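Local coordinates for protein ApRick protease (Rickettsia conorii, PDB 5C9F) that is a retropepsin-like aspartic protease, represented here by its protease domain, and probably cleaves peptide bonds as an endopeptidase, at residues Y66-N70 and G71-A75. Residues are numbered along the deposited sequence; the frame is centred on the assembly and turned at random.
Sequences YLTAN and GENKA
Tyr66 and Asn73 pair across a tight beta hairpin whose two strands, 64-68 and 71-84, are joined through Ala69 and Asn70; in the retropepsin fold a hairpin of this kind, the flap, overhangs the active-site cleft, and this one probably corresponds to it. The ladder rests on a hydrogen-bonded antiparallel pair: Tyr66 N reaches Asn73 O at 2.8 Å and Asn73 N reaches Tyr66 O at 2.7 Å. Tyr66 O also receives a CA-H...O contact from Glu72 CA.

Nearer the turn, Gly71 O accepts from two donors of Thr68. The hydroxyl OG1 approaches at 2.8 Å, 19° from the carbonyl plane, whereas the backbone N stands well above that plane. Gly71 N returns only a weak bond to Thr68 O, and Gly71 has a positive phi (79°), a conformation that favours glycine.

On one face of the hairpin, Leu67 and Glu72 run side by side, with CD2 of Leu67 3.4 Å from CG of Glu72. Tyr66 and Asn73 share the other face, where the Asn73 side chain crosses that of Thr68 at about a right angle and directs its ND2 to Asp100. Tyr66 stacks on His95 and hydrogen-bonds Asp42 through OH; with CG anti to the carbonyl carbon and beside the backbone N (chi1 -77°), its ring lies next to Ala75, and CD1 meets CB of Ala75 obliquely at 3.8 Å.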
ATOM      1  N   TYR A  66      17.057  25.306 -24.703  1.00 35.66           N
ATOM      2  CA  TYR A  66      16.386  24.048 -24.969  1.00 41.48           C
ATOM      3  C   TYR A  66      16.316  23.858 -26.474  1.00 46.71           C
ATOM      4  O   TYR A  66      16.210  24.830 -27.218  1.00 39.40           O
ATOM      5  CB  TYR A  66      15.041  24.026 -24.276  1.00 32.80           C
ATOM      6  CG  TYR A  66      15.206  23.753 -22.820  1.00 37.11           C
ATOM      7  CD1 TYR A  66      15.587  24.759 -21.929  1.00 31.12           C
ATOM      8  CD2 TYR A  66      15.024  22.471 -22.334  1.00 43.24           C
ATOM      9  CE1 TYR A  66      15.778  24.477 -20.588  1.00 40.18           C
ATOM     10  CE2 TYR A  66      15.181  22.189 -21.011  1.00 44.20           C
ATOM     11  CZ  TYR A  66      15.580  23.188 -20.158  1.00 39.37           C
ATOM     12  OH  TYR A  66      15.724  22.870 -18.860  1.00 41.70           O
ATOM     13  N   LEU A  67      16.533  22.616 -26.909  1.00 35.77           N
ATOM     14  CA  LEU A  67      16.481  22.198 -28.322  1.00 42.53           C
ATOM     15  C   LEU A  67      15.109  21.586 -28.566  1.00 49.59           C
ATOM     16  O   LEU A  67      14.871  20.438 -28.187  1.00 54.35           O
ATOM     17  CB  LEU A  67      17.638  21.227 -28.636  1.00 43.13           C
ATOM     18  CG  LEU A  67      19.032  21.750 -28.227  1.00 45.51           C
ATOM     19  CD1 LEU A  67      20.054  20.637 -28.159  1.00 41.66           C
ATOM     20  CD2 LEU A  67      19.500  22.844 -29.174  1.00 41.36           C
ATOM     21  N   THR A  68      14.181  22.368 -29.134  1.00 68.87           N
ATOM     22  CA  THR A  68      12.769  21.963 -29.269  1.00 67.98           C
ATOM     23  C   THR A  68      12.448  21.508 -30.687  1.00 67.90           C
ATOM     24  O   THR A  68      13.342  21.327 -31.517  1.00 61.73           O
ATOM     25  CB  THR A  68      11.774  23.116 -28.903  1.00 72.77           C
ATOM     26  OG1 THR A  68      12.435  24.191 -28.226  1.00 74.75           O
ATOM     27  CG2 THR A  68      10.612  22.605 -28.028  1.00 89.78           C
ATOM     28  N   ALA A  69      11.152  21.330 -30.950  1.00121.77           N
ATOM     29  CA  ALA A  69      10.644  20.982 -32.274  1.00125.83           C
ATOM     30  C   ALA A  69      10.854  22.154 -33.251  1.00107.70           C
ATOM     31  O   ALA A  69      11.290  21.947 -34.396  1.00 81.39           O
ATOM     32  CB  ALA A  69       9.167  20.584 -32.173  1.00 83.29           C
ATOM     33  N   ASN A  70      10.589  23.375 -32.771  1.00119.82           N
ATOM     34  CA  ASN A  70      10.927  24.618 -33.488  1.00106.94           C
ATOM     35  C   ASN A  70      12.410  24.984 -33.354  1.00111.87           C
ATOM     36  O   ASN A  70      12.827  26.070 -33.762  1.00 91.29           O
ATOM     37  CB  ASN A  70      10.075  25.798 -32.990  1.00108.31           C
ATOM     38  CG  ASN A  70       8.647  25.785 -33.529  1.00149.69           C
ATOM     39  OD1 ASN A  70       8.203  24.837 -34.187  1.00100.39           O
ATOM     40  ND2 ASN A  70       7.913  26.854 -33.240  1.00133.68           N
ATOM     41  N   GLY A  71      13.201  24.067 -32.801  1.00130.98           N
ATOM     42  CA  GLY A  71      14.614  24.309 -32.512  1.00 98.92           C
ATOM     43  C   GLY A  71      14.876  25.119 -31.250  1.00 72.58           C
ATOM     44  O   GLY A  71      14.047  25.138 -30.321  1.00 54.64           O
ATOM     45  N   GLU A  72      16.028  25.793 -31.247  1.00 54.04           N
ATOM     46  CA  GLU A  72      16.634  26.368 -30.041  1.00 39.93           C
ATOM     47  C   GLU A  72      15.833  27.466 -29.400  1.00 41.29           C
ATOM     48  O   GLU A  72      15.641  28.518 -30.036  1.00 39.55           O
ATOM     49  CB  GLU A  72      18.016  26.972 -30.377  1.00 40.51           C
ATOM     50  CG  GLU A  72      19.147  26.171 -29.821  1.00 47.16           C
ATOM     51  CD  GLU A  72      20.521  26.650 -30.232  1.00 43.54           C
ATOM     52  OE1 GLU A  72      21.150  25.879 -30.922  1.00 56.23           O
ATOM     53  OE2 GLU A  72      20.956  27.768 -29.899  1.00 66.75           O
ATOM     54  N   ASN A  73      15.427  27.282 -28.152  1.00 38.89           N
ATOM     55  CA  ASN A  73      14.807  28.397 -27.396  1.00 45.73           C
ATOM     56  C   ASN A  73      15.522  28.713 -26.123  1.00 39.99           C
ATOM     57  O   ASN A  73      15.981  27.816 -25.424  1.00 33.03           O
ATOM     58  CB  ASN A  73      13.341  28.120 -27.101  1.00 45.85           C
ATOM     59  CG  ASN A  73      12.509  27.980 -28.395  1.00 52.43           C
ATOM     60  OD1 ASN A  73      12.785  28.643 -29.393  1.00 57.28           O
ATOM     61  ND2 ASN A  73      11.521  27.100 -28.382  1.00 48.12           N
ATOM     62  N   LYS A  74      15.508  29.976 -25.753  1.00 33.70           N
ATOM     63  CA  LYS A  74      16.091  30.399 -24.466  1.00 38.14           C
ATOM     64  C   LYS A  74      15.107  30.157 -23.298  1.00 40.18           C
ATOM     65  O   LYS A  74      13.891  30.321 -23.439  1.00 39.77           O
ATOM     66  CB  LYS A  74      16.524  31.880 -24.533  1.00 34.93           C
ATOM     67  CG  LYS A  74      17.628  32.129 -25.543  1.00 41.75           C
ATOM     68  CD  LYS A  74      18.873  31.361 -25.178  1.00 58.11           C
ATOM     69  CE  LYS A  74      19.511  31.806 -23.903  1.00 67.08           C
ATOM     70  NZ  LYS A  74      19.732  33.258 -23.771  1.00 70.34           N
ATOM     71  N   ALA A  75      15.649  29.786 -22.149  1.00 30.19           N
ATOM     72  CA  ALA A  75      14.885  29.615 -20.928  1.00 37.12           C
ATOM     73  C   ALA A  75      15.649  29.977 -19.648  1.00 37.47           C
ATOM     74  O   ALA A  75      16.892  29.909 -19.597  1.00 34.60           O
ATOM     75  CB  ALA A  75      14.329  28.178 -20.860  1.00 38.36           C
TER